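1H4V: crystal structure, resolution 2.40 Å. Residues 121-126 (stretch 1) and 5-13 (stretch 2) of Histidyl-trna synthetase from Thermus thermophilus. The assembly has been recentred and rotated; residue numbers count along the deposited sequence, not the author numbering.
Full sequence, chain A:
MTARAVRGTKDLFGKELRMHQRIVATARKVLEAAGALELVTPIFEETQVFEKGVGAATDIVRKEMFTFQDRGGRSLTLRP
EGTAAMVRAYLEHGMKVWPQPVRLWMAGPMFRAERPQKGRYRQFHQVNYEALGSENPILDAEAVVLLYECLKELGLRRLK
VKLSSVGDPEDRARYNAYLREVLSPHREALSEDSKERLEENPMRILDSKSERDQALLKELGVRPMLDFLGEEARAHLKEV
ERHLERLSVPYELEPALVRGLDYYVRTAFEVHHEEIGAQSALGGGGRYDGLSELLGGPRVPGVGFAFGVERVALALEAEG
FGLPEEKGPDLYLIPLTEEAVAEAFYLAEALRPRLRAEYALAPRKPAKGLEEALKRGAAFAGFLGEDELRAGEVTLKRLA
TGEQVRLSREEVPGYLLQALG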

ATOM      1  N   TYR A 121      12.424 -13.720   4.363  1.00 27.11           N
ATOM      2  CA  TYR A 121      11.114 -13.081   4.311  1.00 27.30           C
ATOM      3  C   TYR A 121      10.065 -13.963   3.647  1.00 25.09           C
ATOM      4  O   TYR A 121      10.304 -14.502   2.571  1.00 25.46           O
ATOM      5  CB  TYR A 121      11.169 -11.757   3.537  1.00 25.88           C
ATOM      6  CG  TYR A 121      11.855 -10.609   4.263  1.00 30.95           C
ATOM      7  CD1 TYR A 121      11.328 -10.085   5.451  1.00 36.20           C
ATOM      8  CD2 TYR A 121      13.018 -10.028   3.743  1.00 34.93           C
ATOM      9  CE1 TYR A 121      11.937  -9.011   6.099  1.00 34.32           C
ATOM     10  CE2 TYR A 121      13.636  -8.957   4.380  1.00 35.46           C
ATOM     11  CZ  TYR A 121      13.092  -8.452   5.554  1.00 36.65           C
ATOM     12  OH  TYR A 121      13.703  -7.382   6.175  1.00 36.68           O
ATOM     13  N   ARG A 122       8.911 -14.114   4.294  1.00 22.55           N
ATOM     14  CA  ARG A 122       7.818 -14.891   3.724  1.00 21.51           C
ATOM     15  C   ARG A 122       6.859 -13.864   3.134  1.00 19.88           C
ATOM     16  O   ARG A 122       6.078 -14.175   2.238  1.00 19.36           O
ATOM     17  CB  ARG A 122       7.165 -15.772   4.788  1.00 23.30           C
ATOM     18  CG  ARG A 122       8.015 -17.000   5.123  1.00 25.34           C
ATOM     19  CD  ARG A 122       7.611 -17.627   6.447  1.00 32.31           C
ATOM     20  NE  ARG A 122       6.545 -18.609   6.308  1.00 36.02           N
ATOM     21  CZ  ARG A 122       5.769 -19.003   7.312  1.00 43.65           C
ATOM     22  NH1 ARG A 122       5.940 -18.486   8.526  1.00 40.97           N
ATOM     23  NH2 ARG A 122       4.835 -19.926   7.109  1.00 45.33           N
ATOM     24  N   GLN A 123       6.927 -12.636   3.649  1.00 17.91           N
ATOM     25  CA  GLN A 123       6.154 -11.530   3.086  1.00 16.00           C
ATOM     26  C   GLN A 123       7.190 -10.468   2.767  1.00 14.81           C
ATOM     27  O   GLN A 123       7.888  -9.986   3.659  1.00 15.26           O
ATOM     28  CB  GLN A 123       5.118 -10.907   4.041  1.00 13.39           C
ATOM     29  CG  GLN A 123       4.346  -9.768   3.318  1.00 16.29           C
ATOM     30  CD  GLN A 123       3.257  -9.060   4.132  1.00 17.16           C
ATOM     31  OE1 GLN A 123       2.462  -9.690   4.825  1.00 23.62           O
ATOM     32  NE2 GLN A 123       3.202  -7.740   4.014  1.00 13.48           N
ATOM     33  N   PHE A 124       7.330 -10.132   1.492  1.00 13.00           N
ATOM     34  CA  PHE A 124       8.271  -9.092   1.110  1.00 12.26           C
ATOM     35  C   PHE A 124       7.531  -8.166   0.172  1.00 12.47           C
ATOM     36  O   PHE A 124       6.380  -8.426  -0.170  1.00 14.98           O
ATOM     37  CB  PHE A 124       9.523  -9.684   0.440  1.00 12.67           C
ATOM     38  CG  PHE A 124       9.232 -10.604  -0.733  1.00 11.75           C
ATOM     39  CD1 PHE A 124       9.364 -10.151  -2.038  1.00 11.23           C
ATOM     40  CD2 PHE A 124       8.849 -11.930  -0.520  1.00 12.58           C
ATOM     41  CE1 PHE A 124       9.131 -10.994  -3.122  1.00  8.47           C
ATOM     42  CE2 PHE A 124       8.606 -12.790  -1.594  1.00 11.57           C
ATOM     43  CZ  PHE A 124       8.749 -12.318  -2.900  1.00 14.01           C
ATOM     44  N   HIS A 125       8.171  -7.077  -0.221  1.00 12.27           N
ATOM     45  CA  HIS A 125       7.546  -6.129  -1.128  1.00 13.09           C
ATOM     46  C   HIS A 125       8.418  -5.925  -2.350  1.00 13.95           C
ATOM     47  O   HIS A 125       9.651  -5.943  -2.274  1.00 14.41           O
ATOM     48  CB  HIS A 125       7.331  -4.789  -0.427  1.00 14.19           C
ATOM     49  CG  HIS A 125       6.475  -4.879   0.795  1.00 21.80           C
ATOM     50  ND1 HIS A 125       6.918  -5.438   1.976  1.00 28.74           N
ATOM     51  CD2 HIS A 125       5.186  -4.526   1.008  1.00 23.84           C
ATOM     52  CE1 HIS A 125       5.939  -5.428   2.862  1.00 25.82           C
ATOM     53  NE2 HIS A 125       4.876  -4.880   2.300  1.00 30.51           N
ATOM     54  N   GLN A 126       7.791  -5.766  -3.498  1.00 14.55           N
ATOM     55  CA  GLN A 126       8.581  -5.523  -4.678  1.00 15.55           C
ATOM     56  C   GLN A 126       7.887  -4.567  -5.601  1.00 14.12           C
ATOM     57  O   GLN A 126       6.669  -4.362  -5.508  1.00 13.47           O
ATOM     58  CB  GLN A 126       8.935  -6.826  -5.414  1.00 19.05           C
ATOM     59  CG  GLN A 126       7.812  -7.724  -5.837  1.00 21.68           C
ATOM     60  CD  GLN A 126       8.316  -8.877  -6.720  1.00 24.88           C
ATOM     61  OE1 GLN A 126       9.308  -9.539  -6.395  1.00 19.89           O
ATOM     62  NE2 GLN A 126       7.633  -9.115  -7.837  1.00 23.67           N
TER
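Stretch 2 (5-13) AVRGTKDLF

Residues 5-13 approach the start of the strand 123-126 without forming a strand or helix of their own. Both stretches advance the same way: Tyr121 faces Gly8 (CA to CA 4.1 Å), Gln123 faces Thr9 (CA to CA 5.3 Å), and His125 comes near Leu12. Val6 to Thr9 make a type II beta turn, closed by a hydrogen bond of 3.0 Å from Thr9 N to Val6 O. Thr9 takes chi1 = 74° (p), which brings its hydroxyl to the same acceptor: Thr9 OG1 donates to Val6 O at 2.5 Å, so the threonine hydroxyl adds a second bond to the one from its backbone.

Two carbonyls of the turn anchor it, Gly8 O to the backbone and Arg7 O to the Arg122 side chain. Gly8 O accepts from Arg122 N at 2.8 Å and from Gln123 N at 3.0 Å, while Tyr121 CA adds a CA-H...O contact to Gly8 O at 3.6 Å. Gly8 has phi/psi of 96/-3, where a CB would be jammed against the preceding carbonyl oxygen; an ideal CB would also lie 2.7 Å from Arg122 CG. Both the turn and the packing therefore suit glycine.

The Arg122 side chain runs alongside the turn. Its CA-to-CB bond points toward stretch 2, and with chi1 m, chi2 t and chi3 p the chain carries its guanidinium to the carbonyl of Arg7, where Arg122 NH1 donates to Arg7 O at 3.1 Å near the guanidinium plane. The same Arg122 NH1 lies 3.3 Å from Val6 CG1, so the polar contact is made beside an aliphatic branch. The NH2 of Arg122 is hydrogen-bonded elsewhere in the structure.

From the end of the turn onward the side-chain contacts are mainly apolar. Tyr121, chi1 m, meets the aliphatic part of Lys10 at its ring edge, Tyr121 CE1 to Lys10 CD being 4.0 Å. Gln123, extended with chi1 and chi2 both t, packs its CB 4.0 Å from Thr9 CG2, while its OE1 is hydrogen-bonded elsewhere. Further along, His125 (chi1 m) and Leu12 (chi1 m, chi2 t) each direct the CA-to-CB bond toward the other stretch, bringing His125 CE1 to 4.1 Å from Leu12 CD1; His125 ND1 is satisfied elsewhere. The CA-to-CB bond of Phe124 points away, and the residue makes no contact.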

ATOM      1  N   ALA A   5       4.292 -11.274  15.382  1.00 27.49           N
ATOM      2  CA  ALA A   5       4.150 -11.341  13.936  1.00 25.02           C
ATOM      3  C   ALA A   5       4.787 -12.660  13.505  1.00 22.80           C
ATOM      4  O   ALA A   5       5.865 -13.004  13.969  1.00 21.68           O
ATOM      5  CB  ALA A   5       4.870 -10.156  13.270  1.00 19.42           C
ATOM      6  N   VAL A   6       4.103 -13.399  12.639  1.00 23.09           N
ATOM      7  CA  VAL A   6       4.601 -14.672  12.132  1.00 24.14           C
ATOM      8  C   VAL A   6       5.995 -14.507  11.541  1.00 24.07           C
ATOM      9  O   VAL A   6       6.291 -13.482  10.919  1.00 24.30           O
ATOM     10  CB  VAL A   6       3.680 -15.204  11.033  1.00 27.33           C
ATOM     11  CG1 VAL A   6       4.180 -16.552  10.547  1.00 31.17           C
ATOM     12  CG2 VAL A   6       2.251 -15.299  11.558  1.00 28.49           C
ATOM     13  N   ARG A   7       6.847 -15.515  11.721  1.00 24.22           N
ATOM     14  CA  ARG A   7       8.211 -15.450  11.197  1.00 23.13           C
ATOM     15  C   ARG A   7       8.209 -15.214   9.694  1.00 21.17           C
ATOM     16  O   ARG A   7       7.429 -15.819   8.965  1.00 20.47           O
ATOM     17  CB  ARG A   7       8.983 -16.734  11.519  1.00 28.94           C
ATOM     18  N   GLY A   8       9.083 -14.328   9.234  1.00 21.37           N
ATOM     19  CA  GLY A   8       9.150 -14.021   7.815  1.00 20.97           C
ATOM     20  C   GLY A   8       8.333 -12.783   7.486  1.00 20.57           C
ATOM     21  O   GLY A   8       8.292 -12.339   6.341  1.00 19.42           O
ATOM     22  N   THR A   9       7.669 -12.237   8.501  1.00 20.38           N
ATOM     23  CA  THR A   9       6.850 -11.040   8.341  1.00 20.43           C
ATOM     24  C   THR A   9       7.218 -10.055   9.443  1.00 21.23           C
ATOM     25  O   THR A   9       7.830 -10.430  10.436  1.00 23.71           O
ATOM     26  CB  THR A   9       5.353 -11.359   8.461  1.00 20.33           C
ATOM     27  OG1 THR A   9       5.019 -11.603   9.837  1.00 16.27           O
ATOM     28  CG2 THR A   9       5.006 -12.583   7.621  1.00 19.18           C
ATOM     29  N   LYS A  10       6.851  -8.794   9.278  1.00 22.00           N
ATOM     30  CA  LYS A  10       7.170  -7.807  10.297  1.00 22.97           C
ATOM     31  C   LYS A  10       6.434  -6.491  10.098  1.00 22.01           C
ATOM     32  O   LYS A  10       6.067  -6.133   8.981  1.00 19.35           O
ATOM     33  CB  LYS A  10       8.676  -7.545  10.320  1.00 24.11           C
ATOM     34  CG  LYS A  10       9.219  -6.969   9.023  1.00 26.58           C
ATOM     35  CD  LYS A  10      10.706  -6.656   9.137  1.00 29.30           C
ATOM     36  CE  LYS A  10      10.974  -5.622  10.220  1.00 33.09           C
ATOM     37  NZ  LYS A  10      12.436  -5.423  10.444  1.00 39.86           N
ATOM     38  N   ASP A  11       6.219  -5.777  11.198  1.00 21.96           N
ATOM     39  CA  ASP A  11       5.548  -4.491  11.148  1.00 19.83           C
ATOM     40  C   ASP A  11       6.546  -3.491  10.618  1.00 19.02           C
ATOM     41  O   ASP A  11       7.741  -3.607  10.873  1.00 21.66           O
ATOM     42  CB  ASP A  11       5.116  -4.038  12.540  1.00 19.81           C
ATOM     43  CG  ASP A  11       4.190  -5.005  13.201  1.00 22.85           C
ATOM     44  OD1 ASP A  11       3.211  -5.417  12.551  1.00 29.39           O
ATOM     45  OD2 ASP A  11       4.437  -5.352  14.374  1.00 27.28           O
ATOM     46  N   LEU A  12       6.048  -2.510   9.883  1.00 17.28           N
ATOM     47  CA  LEU A  12       6.885  -1.460   9.337  1.00 16.29           C
ATOM     48  C   LEU A  12       6.427  -0.118   9.912  1.00 15.81           C
ATOM     49  O   LEU A  12       5.274   0.282   9.743  1.00 15.89           O
ATOM     50  CB  LEU A  12       6.771  -1.432   7.810  1.00 16.44           C
ATOM     51  CG  LEU A  12       7.312  -2.635   7.042  1.00 16.24           C
ATOM     52  CD1 LEU A  12       7.016  -2.480   5.562  1.00 13.26           C
ATOM     53  CD2 LEU A  12       8.807  -2.740   7.271  1.00 17.51           C
ATOM     54  N   PHE A  13       7.323   0.563  10.615  1.00 13.17           N
ATOM     55  CA  PHE A  13       7.002   1.864  11.175  1.00 11.98           C
ATOM     56  C   PHE A  13       8.309   2.608  11.383  1.00 10.55           C
ATOM     57  O   PHE A  13       9.367   2.034  11.188  1.00  8.49           O
ATOM     58  CB  PHE A  13       6.203   1.717  12.483  1.00 12.41           C
ATOM     59  CG  PHE A  13       6.955   1.059  13.605  1.00 13.82           C
ATOM     60  CD1 PHE A  13       7.691   1.822  14.509  1.00 14.16           C
ATOM     61  CD2 PHE A  13       6.880  -0.320  13.795  1.00 14.36           C
ATOM     62  CE1 PHE A  13       8.340   1.226  15.592  1.00 15.24           C
ATOM     63  CE2 PHE A  13       7.526  -0.929  14.876  1.00 20.86           C
ATOM     64  CZ  PHE A  13       8.256  -0.149  15.779  1.00 17.09           C
TER